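Local coordinates for protein TRAP dicarboxylate transporter-DctP subunit (Desulfovibrio salexigens, PDB 4N6D) that probably binds a small organic acid in the periplasm and delivers it to a TRAP-type membrane transporter, at residues Ser147-Ile152 with Glu227-Val232; Ser71-Ala76 with Gly86-Gly91; Glu49-Glu54 with Lys253-Leu258; Thr129-Lys134 with Ala323-Asp328. All blocks are in the same frame, centred on the assembly; numbering follows the deposited sequence. Where two conformers were deposited one is given.

Contact 1: Ser147-Ile152 with Glu227-Val232; sequences SAPSNI and ETNTAV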
loop_
_atom_site.group_PDB
_atom_site.type_symbol
_atom_site.label_atom_id
_atom_site.label_comp_id
_atom_site.label_asym_id
_atom_site.label_seq_id
_atom_site.Cartn_x
_atom_site.Cartn_y
_atom_site.Cartn_z
ATOM N N SER A 147 1.498 -0.758 0.875
ATOM C CA SER A 147 1.261 -0.732 2.305
ATOM C C SER A 147 1.179 -2.155 2.868
ATOM O O SER A 147 1.181 -3.129 2.120
ATOM C CB SER A 147 -0.053 -0.017 2.563
ATOM O OG SER A 147 -1.146 -0.837 2.162
ATOM N N ALA A 148 1.097 -2.266 4.189
ATOM C CA ALA A 148 0.712 -3.504 4.834
ATOM C C ALA A 148 -0.771 -3.697 4.598
ATOM O O ALA A 148 -1.481 -2.741 4.261
ATOM C CB ALA A 148 0.998 -3.448 6.320
ATOM N N PRO A 149 -1.251 -4.933 4.754
ATOM C CA PRO A 149 -2.663 -5.180 4.488
ATOM C C PRO A 149 -3.583 -4.485 5.471
ATOM O O PRO A 149 -3.213 -4.226 6.619
ATOM C CB PRO A 149 -2.785 -6.711 4.642
ATOM C CG PRO A 149 -1.426 -7.205 4.326
ATOM C CD PRO A 149 -0.502 -6.191 4.922
ATOM N N SER A 150 -4.793 -4.201 4.999
ATOM C CA SER A 150 -5.856 -3.634 5.822
ATOM C C SER A 150 -6.543 -4.705 6.634
ATOM O O SER A 150 -6.886 -5.759 6.109
ATOM C CB SER A 150 -6.865 -2.975 4.911
ATOM O OG SER A 150 -6.227 -1.904 4.212
ATOM N N ASN A 151 -6.771 -4.383 7.901
ATOM C CA ASN A 151 -7.323 -5.286 8.892
ATOM C C ASN A 151 -8.360 -4.535 9.733
ATOM O O ASN A 151 -8.466 -3.305 9.667
ATOM C CB ASN A 151 -6.200 -5.798 9.777
ATOM C CG ASN A 151 -5.273 -6.743 9.042
ATOM O OD1 ASN A 151 -5.697 -7.802 8.585
ATOM N ND2 ASN A 151 -3.996 -6.390 8.950
ATOM N N ILE A 152 -9.130 -5.285 10.517
ATOM C CA ILE A 152 -10.243 -4.715 11.261
ATOM C C ILE A 152 -9.857 -4.619 12.724
ATOM O O ILE A 152 -9.571 -5.631 13.357
ATOM C CB ILE A 152 -11.496 -5.585 11.084
ATOM C CG1 ILE A 152 -11.887 -5.604 9.609
ATOM C CG2 ILE A 152 -12.665 -5.049 11.925
ATOM C CD1 ILE A 152 -13.030 -6.537 9.261
ATOM N N GLU A 227 -7.267 -10.079 11.944
ATOM C CA GLU A 227 -6.388 -10.079 10.784
ATOM C C GLU A 227 -7.089 -10.714 9.588
ATOM O O GLU A 227 -7.100 -11.930 9.387
ATOM C CB GLU A 227 -5.065 -10.784 11.084
ATOM C CG GLU A 227 -3.965 -10.432 10.068
ATOM C CD GLU A 227 -2.599 -11.006 10.414
ATOM O OE1 GLU A 227 -2.560 -12.140 10.947
ATOM O OE2 GLU A 227 -1.572 -10.309 10.165
ATOM N N THR A 228 -7.723 -9.861 8.811
ATOM C CA THR A 228 -8.420 -10.268 7.601
ATOM C C THR A 228 -7.516 -10.213 6.364
ATOM O O THR A 228 -7.839 -10.824 5.336
ATOM C CB THR A 228 -9.604 -9.343 7.332
ATOM O OG1 THR A 228 -9.140 -7.986 7.294
ATOM C CG2 THR A 228 -10.666 -9.487 8.402
ATOM N N ASN A 229 -6.402 -9.488 6.453
ATOM C CA ASN A 229 -5.479 -9.335 5.321
ATOM C C ASN A 229 -6.229 -8.983 4.040
ATOM O O ASN A 229 -6.086 -9.628 2.991
ATOM C CB ASN A 229 -4.623 -10.603 5.123
ATOM C CG ASN A 229 -3.425 -10.639 6.056
ATOM O OD1 ASN A 229 -2.794 -9.610 6.295
ATOM N ND2 ASN A 229 -3.137 -11.808 6.624
ATOM N N THR A 230 -6.998 -7.910 4.119
ATOM C CA THR A 230 -7.994 -7.663 3.082
ATOM C C THR A 230 -7.403 -7.199 1.750
ATOM O O THR A 230 -7.650 -7.800 0.712
ATOM C CB THR A 230 -9.066 -6.710 3.604
ATOM O OG1 THR A 230 -9.761 -7.365 4.665
ATOM C CG2 THR A 230 -10.049 -6.371 2.512
ATOM N N ALA A 231 -6.615 -6.142 1.781
ATOM C CA ALA A 231 -6.069 -5.567 0.562
ATOM C C ALA A 231 -4.931 -4.668 1.004
ATOM O O ALA A 231 -4.877 -4.277 2.168
ATOM C CB ALA A 231 -7.128 -4.727 -0.175
ATOM N N VAL A 232 -4.094 -4.273 0.045
ATOM C CA VAL A 232 -3.056 -3.274 0.271
ATOM C C VAL A 232 -3.284 -2.065 -0.648
ATOM O O VAL A 232 -4.123 -2.099 -1.552
ATOM C CB VAL A 232 -1.630 -3.841 -0.017
ATOM C CG1 VAL A 232 -1.300 -5.063 0.854
ATOM C CG2 VAL A 232 -1.489 -4.200 -1.487
HETATM O O HOH W 1 -1.769 -8.271 8.262
#
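S150 meets T230 and A231 through the backbone, as two lengths of chain run past each other in opposite directions. S150 N donates to A231 O at 2.8 Å. The return bond runs from T230 N to S150 O at 2.9 Å. Beside this pair the amide oxygen of N151 takes the N-H of N229 at 2.8 Å, with the donor tilted 26° from the amide plane. In N151, CG lies beside the backbone N (chi1 -70°), and the amide beyond it lies alongside E227, with OD1 at N229 N. P149 lies alongside N229, its CB 3.3 Å from N229 OD1, and its CA-H points to A231 O. These are two of the connections between the sheets of the solute-binding fold. S147-S150 leads from strand 139-146 into strand 151-154, while the chain after strand 224-226 returns to strand 234-240, consistent with the hinge region of the family. Farther out, a water collects three side chains: it accepts from N151 ND2 and donates to E227 OE2 and to N229 OD1 (2.6 Å), which, with the bond from N229 N, sets the N151 amide and helps orient that of N229. At the other end V232 CG1 packs 3.4 Å from S147 O, a buried carbonyl oxygen without a partner in the model, and 4.1 Å from P149 CG. S147 OG bonds to A148 O and is also held by Y233 N. F207 of strand 205-208 packs on S150, I152, T228 and T230.

Contact 2: Ser71-Ala76 with Gly86-Gly91; sequences STLLGA and GQADIG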
loop_
_atom_site.group_PDB
_atom_site.type_symbol
_atom_site.label_atom_id
_atom_site.label_comp_id
_atom_site.label_asym_id
_atom_site.label_seq_id
_atom_site.Cartn_x
_atom_site.Cartn_y
_atom_site.Cartn_z
ATOM N N SER A 71 3.743 17.320 1.490
ATOM C CA SER A 71 3.078 18.112 0.471
ATOM C C SER A 71 3.650 19.523 0.382
ATOM O O SER A 71 2.960 20.468 -0.024
ATOM C CB SER A 71 1.569 18.162 0.733
ATOM O OG SER A 71 0.965 16.893 0.520
ATOM N N THR A 72 4.925 19.655 0.723
ATOM C CA THR A 72 5.566 20.975 0.706
ATOM C C THR A 72 6.005 21.441 -0.677
ATOM O O THR A 72 6.289 22.614 -0.868
ATOM C CB THR A 72 6.763 21.066 1.636
ATOM O OG1 THR A 72 7.701 20.010 1.385
ATOM C CG2 THR A 72 6.290 21.036 3.106
ATOM N N LEU A 73 6.074 20.532 -1.639
ATOM C CA LEU A 73 6.332 20.933 -3.022
ATOM C C LEU A 73 5.133 20.555 -3.888
ATOM O O LEU A 73 4.514 21.419 -4.488
ATOM C CB LEU A 73 7.607 20.273 -3.526
ATOM C CG LEU A 73 8.057 20.540 -4.961
ATOM C CD1 LEU A 73 8.169 22.014 -5.237
ATOM C CD2 LEU A 73 9.399 19.803 -5.241
ATOM N N LEU A 74 4.816 19.263 -3.954
ATOM C CA LEU A 74 3.588 18.789 -4.589
ATOM C C LEU A 74 2.813 17.937 -3.588
ATOM O O LEU A 74 3.398 17.274 -2.738
ATOM C CB LEU A 74 3.885 17.950 -5.835
ATOM C CG LEU A 74 4.712 18.573 -6.945
ATOM C CD1 LEU A 74 5.041 17.547 -8.018
ATOM C CD2 LEU A 74 3.959 19.725 -7.529
ATOM N N GLY A 75 1.495 17.955 -3.680
ATOM C CA GLY A 75 0.671 17.145 -2.806
ATOM C C GLY A 75 -0.188 16.171 -3.591
ATOM O O GLY A 75 0.093 15.860 -4.741
ATOM N N ALA A 76 -1.265 15.710 -2.963
ATOM C CA ALA A 76 -2.157 14.741 -3.583
ATOM C C ALA A 76 -2.751 15.261 -4.885
ATOM O O ALA A 76 -2.977 14.481 -5.816
ATOM C CB ALA A 76 -3.279 14.372 -2.604
ATOM N N GLY A 86 7.766 18.861 -14.510
ATOM C CA GLY A 86 9.093 19.125 -13.990
ATOM C C GLY A 86 9.122 20.034 -12.762
ATOM O O GLY A 86 10.200 20.479 -12.339
ATOM N N GLN A 87 7.957 20.320 -12.187
ATOM C CA GLN A 87 7.914 21.087 -10.953
ATOM C C GLN A 87 8.657 20.369 -9.845
ATOM O O GLN A 87 9.229 21.008 -8.945
ATOM C CB GLN A 87 6.487 21.301 -10.496
ATOM C CG GLN A 87 5.759 22.362 -11.226
ATOM C CD GLN A 87 4.382 22.535 -10.650
ATOM O OE1 GLN A 87 4.234 22.863 -9.471
ATOM N NE2 GLN A 87 3.365 22.274 -11.459
ATOM N N ALA A 88 8.613 19.033 -9.893
ATOM C CA ALA A 88 9.490 18.197 -9.096
ATOM C C ALA A 88 10.098 17.184 -10.034
ATOM O O ALA A 88 9.480 16.820 -11.032
ATOM C CB ALA A 88 8.743 17.476 -7.988
ATOM N N ASP A 89 11.309 16.728 -9.730
ATOM C CA ASP A 89 11.924 15.683 -10.535
ATOM C C ASP A 89 11.309 14.316 -10.275
ATOM O O ASP A 89 11.202 13.498 -11.186
ATOM C CB ASP A 89 13.439 15.617 -10.310
ATOM C CG ASP A 89 14.138 16.925 -10.712
ATOM O OD1 ASP A 89 14.186 17.223 -11.929
ATOM O OD2 ASP A 89 14.615 17.648 -9.807
ATOM N N ILE A 90 10.908 14.090 -9.034
ATOM C CA ILE A 90 10.441 12.793 -8.568
ATOM C C ILE A 90 9.260 13.002 -7.666
ATOM O O ILE A 90 9.167 14.019 -6.971
ATOM C CB ILE A 90 11.555 12.071 -7.751
ATOM C CG1 ILE A 90 12.800 11.866 -8.602
ATOM C CG2 ILE A 90 11.035 10.738 -7.180
ATOM C CD1 ILE A 90 14.018 11.425 -7.754
ATOM N N GLY A 91 8.322 12.073 -7.695
ATOM C CA GLY A 91 7.161 12.146 -6.825
ATOM C C GLY A 91 6.616 10.772 -6.478
ATOM O O GLY A 91 6.913 9.786 -7.160
#
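L73 and L74 both touch the methyl of A88, from two directions: L73 CD2 stands 3.7 Å from A88 CB, and L74 CD1 lies at the same 3.7 Å from it. The two leucines differ in where CG lies. In L73, CG is anti to the backbone N (chi1 179°); in L74 it is anti to the carbonyl carbon, beside the backbone N (chi1 -57°). Both CA-CB bonds point toward the opposing segment. Q87 is touched as well: both L73 methyls lie near Q87 O, with CD1 at 4.0 Å and CD2 at 3.9 Å from it. L74 CD2 lies 3.7 Å from Q87 OE1, where the two side chains cross obliquely. The Q87 chain is extended beyond CG, and its OE1 faces L74 CD2; NE2 has a weak hydrogen bond to Q85 OE1. In the fold, the loop after strand 63-68 here touches the turn that leads into strand 90-94. Helix 79-85 joins the two in a beta-alpha-beta crossover, with strand 30-35 lying between the two parallel strands, and a Schellman motif at G86 ends the helix. A35 of the central strand and V83 of the helix also pack on L74. The same helix carries R81 and M84, which with R138 bind the triiodinated I3C used for phasing. With no hydrogen bond between the segments, the contact rests on van der Waals packing, methyl to methyl at A88 and methyl to oxygen at Q87, and is not strongly directional.

Contact 3: Glu49-Glu54 with Lys253-Leu258; sequences ERWKQE and KVLNDL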
loop_
_atom_site.group_PDB
_atom_site.type_symbol
_atom_site.label_atom_id
_atom_site.label_comp_id
_atom_site.label_asym_id
_atom_site.label_seq_id
_atom_site.Cartn_x
_atom_site.Cartn_y
_atom_site.Cartn_z
ATOM N N GLU A 49 13.623 8.907 2.241
ATOM C CA GLU A 49 14.887 9.342 2.847
ATOM C C GLU A 49 15.965 8.283 2.713
ATOM O O GLU A 49 17.124 8.605 2.502
ATOM C CB GLU A 49 14.725 9.707 4.326
ATOM C CG GLU A 49 13.779 10.865 4.580
ATOM C CD GLU A 49 14.252 12.170 3.962
ATOM O OE1 GLU A 49 15.470 12.334 3.758
ATOM O OE2 GLU A 49 13.396 13.025 3.668
ATOM N N ARG A 50 15.594 7.014 2.866
ATOM C CA ARG A 50 16.577 5.932 2.721
ATOM C C ARG A 50 17.073 5.841 1.275
ATOM O O ARG A 50 18.268 5.642 1.018
ATOM C CB ARG A 50 15.976 4.609 3.182
ATOM C CG ARG A 50 16.993 3.459 3.248
ATOM C CD ARG A 50 16.890 2.582 2.038
ATOM N NE ARG A 50 17.944 1.567 2.054
ATOM C CZ ARG A 50 18.147 0.694 1.072
ATOM N NH1 ARG A 50 17.349 0.686 0.010
ATOM N NH2 ARG A 50 19.145 -0.189 1.171
ATOM N N TRP A 51 16.159 6.041 0.336
ATOM C CA TRP A 51 16.509 6.026 -1.073
ATOM C C TRP A 51 17.503 7.147 -1.366
ATOM O O TRP A 51 18.508 6.926 -2.035
ATOM C CB TRP A 51 15.250 6.183 -1.902
ATOM C CG TRP A 51 15.443 6.058 -3.390
ATOM C CD1 TRP A 51 15.391 4.905 -4.119
ATOM C CD2 TRP A 51 15.662 7.116 -4.326
ATOM N NE1 TRP A 51 15.595 5.175 -5.454
ATOM C CE2 TRP A 51 15.760 6.527 -5.607
ATOM C CE3 TRP A 51 15.806 8.507 -4.209
ATOM C CZ2 TRP A 51 15.965 7.273 -6.760
ATOM C CZ3 TRP A 51 16.027 9.250 -5.367
ATOM C CH2 TRP A 51 16.111 8.629 -6.615
ATOM N N LYS A 52 17.228 8.348 -0.860
ATOM C CA LYS A 52 18.156 9.461 -0.962
ATOM C C LYS A 52 19.546 9.088 -0.451
ATOM O O LYS A 52 20.582 9.350 -1.091
ATOM C CB LYS A 52 17.623 10.655 -0.156
ATOM C CG LYS A 52 18.695 11.699 0.182
ATOM C CD LYS A 52 18.109 12.971 0.780
ATOM C CE LYS A 52 19.224 13.922 1.234
ATOM N NZ LYS A 52 18.716 15.283 1.587
ATOM N N GLN A 53 19.575 8.486 0.731
ATOM C CA GLN A 53 20.851 8.131 1.353
ATOM C C GLN A 53 21.650 7.221 0.421
ATOM O O GLN A 53 22.837 7.420 0.215
ATOM C CB GLN A 53 20.613 7.423 2.684
ATOM C CG GLN A 53 20.071 8.338 3.782
ATOM C CD GLN A 53 19.460 7.568 4.944
ATOM O OE1 GLN A 53 19.714 6.370 5.130
ATOM N NE2 GLN A 53 18.642 8.256 5.733
ATOM N N GLU A 54 20.987 6.217 -0.136
ATOM C CA GLU A 54 21.678 5.250 -0.981
ATOM C C GLU A 54 22.090 5.849 -2.318
ATOM O O GLU A 54 23.153 5.566 -2.823
ATOM C CB GLU A 54 20.811 4.011 -1.197
ATOM C CG GLU A 54 20.819 3.042 -0.019
ATOM C CD GLU A 54 22.237 2.728 0.509
ATOM O OE1 GLU A 54 23.140 2.293 -0.262
ATOM O OE2 GLU A 54 22.462 2.954 1.708
ATOM N N LYS A 253 22.297 3.442 -13.987
ATOM C CA LYS A 253 22.468 2.103 -13.458
ATOM C C LYS A 253 22.213 2.040 -11.952
ATOM O O LYS A 253 21.573 1.118 -11.460
ATOM C CB LYS A 253 23.872 1.593 -13.751
ATOM C CG LYS A 253 24.057 0.183 -13.251
ATOM C CD LYS A 253 25.422 -0.365 -13.570
ATOM C CE LYS A 253 25.414 -1.883 -13.517
ATOM N NZ LYS A 253 24.676 -2.436 -12.372
ATOM N N VAL A 254 22.727 3.008 -11.200
ATOM C CA VAL A 254 22.455 3.043 -9.773
ATOM C C VAL A 254 20.960 3.086 -9.515
ATOM O O VAL A 254 20.442 2.347 -8.683
ATOM C CB VAL A 254 23.138 4.250 -9.104
ATOM C CG1 VAL A 254 22.682 4.405 -7.678
ATOM C CG2 VAL A 254 24.656 4.097 -9.156
ATOM N N LEU A 255 20.253 3.963 -10.215
ATOM C CA LEU A 255 18.823 4.106 -9.955
ATOM C C LEU A 255 18.034 2.886 -10.422
ATOM O O LEU A 255 17.034 2.518 -9.826
ATOM C CB LEU A 255 18.290 5.376 -10.607
ATOM C CG LEU A 255 18.356 6.633 -9.739
ATOM C CD1 LEU A 255 19.712 6.896 -9.145
ATOM C CD2 LEU A 255 17.905 7.829 -10.565
ATOM N N ASN A 256 18.479 2.272 -11.503
ATOM C CA ASN A 256 17.834 1.089 -12.027
ATOM C C ASN A 256 18.004 -0.047 -11.042
ATOM O O ASN A 256 17.044 -0.743 -10.719
ATOM C CB ASN A 256 18.436 0.696 -13.367
ATOM C CG ASN A 256 17.829 1.449 -14.516
ATOM O OD1 ASN A 256 16.702 1.912 -14.427
ATOM N ND2 ASN A 256 18.564 1.554 -15.613
ATOM N N ASP A 257 19.227 -0.233 -10.551
ATOM C CA ASP A 257 19.478 -1.299 -9.580
ATOM C C ASP A 257 18.690 -1.120 -8.285
ATOM O O ASP A 257 18.272 -2.094 -7.641
ATOM C CB ASP A 257 20.969 -1.391 -9.260
ATOM C CG ASP A 257 21.778 -2.009 -10.394
ATOM O OD1 ASP A 257 21.181 -2.600 -11.299
ATOM O OD2 ASP A 257 23.011 -1.909 -10.367
ATOM N N LEU A 258 18.453 0.128 -7.891
ATOM C CA LEU A 258 17.648 0.385 -6.705
ATOM C C LEU A 258 16.147 0.094 -6.847
ATOM O O LEU A 258 15.412 0.127 -5.871
ATOM C CB LEU A 258 17.824 1.833 -6.235
ATOM C CG LEU A 258 19.034 2.053 -5.351
ATOM C CD1 LEU A 258 19.378 3.541 -5.302
ATOM C CD2 LEU A 258 18.805 1.471 -3.947
HETATM O O HOH W 2 15.284 3.606 -7.906
#
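W51 and L258 bring two helical segments together, their CA atoms 8.1 Å apart. The segment axes approach to 11.5 Å and run roughly antiparallel, 141° between their N-to-C directions, a spacing bridged by W51 and two leucines. W51 supplies the main bulk. Its CG is anti to the backbone N (chi1 -175°). At the far side of the indole, CZ2 comes 3.9 Å from L255 CG, the two side chains crossing at about a right angle. The pyrrole side turns to L258, whose CB is 4.1 Å from W51 NE1. The fold explains the partners: helix 43-58 covers the five-strand sheet, and L142 of strand 139-146 packs on both W51 and L255, so the start of the long helix 249-285 is wedged against sheet and helix together. The indole N-H is satisfied by a water in the ring plane, 2.9 Å from W51 NE1, which donates in turn to L255 O at 2.8 Å. At the other flank E54 CB touches L258 CD2 at 4.2 Å, and E54 CG sits 3.7 Å above the R50 guanidinium, over its centre. R50 NH1 bonds to Q262, its guanidinium makes a cation-pi contact with W265, and E54 OE1 forms a salt bridge with R58.

Contact 4: Thr129-Lys134 with Ala323-Asp328; sequences TKYQPK and AAVLSD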
loop_
_atom_site.group_PDB
_atom_site.type_symbol
_atom_site.label_atom_id
_atom_site.label_comp_id
_atom_site.label_asym_id
_atom_site.label_seq_id
_atom_site.Cartn_x
_atom_site.Cartn_y
_atom_site.Cartn_z
ATOM N N THR A 129 7.434 -4.721 -13.899
ATOM C CA THR A 129 8.585 -4.990 -14.742
ATOM C C THR A 129 8.209 -5.915 -15.906
ATOM O O THR A 129 8.734 -5.788 -17.023
ATOM C CB THR A 129 9.716 -5.619 -13.932
ATOM O OG1 THR A 129 10.183 -4.651 -12.980
ATOM C CG2 THR A 129 10.847 -6.038 -14.850
ATOM N N LYS A 130 7.294 -6.836 -15.642
ATOM C CA LYS A 130 6.854 -7.776 -16.655
ATOM C C LYS A 130 5.986 -7.118 -17.727
ATOM O O LYS A 130 6.143 -7.393 -18.919
ATOM C CB LYS A 130 6.094 -8.940 -16.017
ATOM C CG LYS A 130 5.568 -9.927 -17.040
ATOM C CD LYS A 130 4.817 -11.076 -16.411
ATOM C CE LYS A 130 4.494 -12.117 -17.467
ATOM N NZ LYS A 130 3.970 -13.354 -16.875
ATOM N N TYR A 131 5.058 -6.268 -17.293
ATOM C CA TYR A 131 4.044 -5.742 -18.183
ATOM C C TYR A 131 4.382 -4.399 -18.801
ATOM O O TYR A 131 3.844 -4.083 -19.864
ATOM C CB TYR A 131 2.684 -5.644 -17.462
ATOM C CG TYR A 131 1.930 -6.956 -17.439
ATOM C CD1 TYR A 131 2.193 -7.920 -16.463
ATOM C CD2 TYR A 131 0.989 -7.262 -18.404
ATOM C CE1 TYR A 131 1.511 -9.152 -16.452
ATOM C CE2 TYR A 131 0.300 -8.468 -18.391
ATOM C CZ TYR A 131 0.568 -9.410 -17.414
ATOM O OH TYR A 131 -0.096 -10.621 -17.429
ATOM N N GLN A 132 5.262 -3.634 -18.158
ATOM C CA GLN A 132 5.628 -2.294 -18.640
ATOM C C GLN A 132 4.389 -1.537 -19.113
ATOM O O GLN A 132 4.322 -1.086 -20.246
ATOM C CB GLN A 132 6.639 -2.408 -19.778
ATOM C CG GLN A 132 7.953 -3.054 -19.369
ATOM C CD GLN A 132 8.764 -2.174 -18.453
ATOM O OE1 GLN A 132 9.011 -2.512 -17.297
ATOM N NE2 GLN A 132 9.178 -1.032 -18.960
ATOM N N PRO A 133 3.386 -1.386 -18.232
ATOM C CA PRO A 133 2.127 -0.840 -18.740
ATOM C C PRO A 133 2.229 0.623 -19.180
ATOM O O PRO A 133 2.961 1.450 -18.608
ATOM C CB PRO A 133 1.179 -0.993 -17.555
ATOM C CG PRO A 133 2.045 -1.011 -16.391
ATOM C CD PRO A 133 3.299 -1.721 -16.805
ATOM N N LYS A 134 1.483 0.935 -20.220
ATOM C CA LYS A 134 1.573 2.254 -20.818
ATOM C C LYS A 134 1.062 3.361 -19.906
ATOM O O LYS A 134 1.315 4.555 -20.169
ATOM C CB LYS A 134 0.835 2.276 -22.149
ATOM C CG LYS A 134 -0.567 1.753 -22.091
ATOM C CD LYS A 134 -1.125 1.573 -23.500
ATOM C CE LYS A 134 -2.009 2.735 -23.879
ATOM N NZ LYS A 134 -3.248 2.776 -23.061
ATOM N N ALA A 323 -7.828 -11.152 -16.739
ATOM C CA ALA A 323 -7.672 -12.507 -16.205
ATOM C C ALA A 323 -6.200 -12.916 -16.231
ATOM O O ALA A 323 -5.697 -13.576 -15.287
ATOM C CB ALA A 323 -8.535 -13.514 -16.955
ATOM N N ALA A 324 -5.483 -12.534 -17.286
ATOM C CA ALA A 324 -4.073 -12.885 -17.368
ATOM C C ALA A 324 -3.278 -12.212 -16.262
ATOM O O ALA A 324 -2.368 -12.817 -15.670
ATOM C CB ALA A 324 -3.496 -12.551 -18.741
ATOM N N VAL A 325 -3.593 -10.944 -15.992
ATOM C CA VAL A 325 -2.913 -10.202 -14.950
ATOM C C VAL A 325 -3.195 -10.842 -13.587
ATOM O O VAL A 325 -2.271 -11.033 -12.784
ATOM C CB VAL A 325 -3.380 -8.735 -14.928
ATOM C CG1 VAL A 325 -2.846 -8.010 -13.699
ATOM C CG2 VAL A 325 -2.942 -8.007 -16.209
ATOM N N LEU A 326 -4.457 -11.173 -13.308
ATOM C CA LEU A 326 -4.798 -11.775 -12.016
ATOM C C LEU A 326 -4.079 -13.104 -11.814
ATOM O O LEU A 326 -3.632 -13.417 -10.728
ATOM C CB LEU A 326 -6.302 -11.985 -11.874
ATOM C CG LEU A 326 -7.119 -10.698 -11.692
ATOM C CD1 LEU A 326 -8.569 -10.879 -12.080
ATOM C CD2 LEU A 326 -6.993 -10.187 -10.276
ATOM N N SER A 327 -3.981 -13.902 -12.859
ATOM C CA SER A 327 -3.226 -15.151 -12.773
ATOM C C SER A 327 -1.788 -14.864 -12.377
ATOM O O SER A 327 -1.230 -15.477 -11.462
ATOM C CB SER A 327 -3.219 -15.865 -14.111
ATOM O OG SER A 327 -4.505 -16.337 -14.442
ATOM N N ASP A 328 -1.170 -13.941 -13.097
ATOM C CA ASP A 328 0.210 -13.606 -12.828
ATOM C C ASP A 328 0.426 -13.074 -11.411
ATOM O O ASP A 328 1.450 -13.355 -10.790
ATOM C CB ASP A 328 0.716 -12.590 -13.845
ATOM C CG ASP A 328 0.927 -13.194 -15.211
ATOM O OD1 ASP A 328 0.906 -14.442 -15.324
ATOM O OD2 ASP A 328 1.134 -12.404 -16.169
#
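The Y131 ring is met at its edge, near its plane, by D328 OD2, while V325 CG2 comes in obliquely, 3.9 Å from Y131 CE2. The contact joins the C-terminal end of helix 117-131 to helix 322-337, the last helix of the chain, in a helix-on-helix packing at the surface of the solute-binding fold. Ring and carboxylate planes are turned 52° apart. The phenol donates a short hydrogen bond, with Y131 OH 2.5 Å from D328 OD2, and it reaches that oxygen from above the carboxylate plane, 37° out of it. K130 approaches the same oxygen. Its chain, with CG anti to the backbone N (chi1 178°), is extended beyond CG and crosses the aspartate at about a right angle. The resulting salt bridge, from K130 NZ to D328 OD2, is weak as a hydrogen bond. One carboxylate oxygen thus serves two donors, and the nearby ammonium probably helps keep the aspartate ionised. V325 is buried, and L127 and W311 also pack on it; L104 lies against Y131. In the first turn of the last helix, A324 CB is 4.1 Å from Y131 OH.

From the N terminus, residues 49-54 on helix 43-58 open the span that contact 3 will close. Contact 2 both opens and closes within it, a short loop around helix 79-85. Residues 129-134 then start contact 4, which is therefore in series with contact 2. Contact 1 follows, 227-232 closing the loop opened at 147-152, inside the spans of both contacts 3 and 4. Residues 253-258 complete contact 3 before 323-328 complete contact 4, so these two cross. Contacts 2 and 3 touch, I90 CD1 lying 3.7 Å from W51 CH2, around the five-strand sheet. Contact 1 joins that sheet to the four-strand one, and contact 4 ties the last helix to the end of helix 117-131.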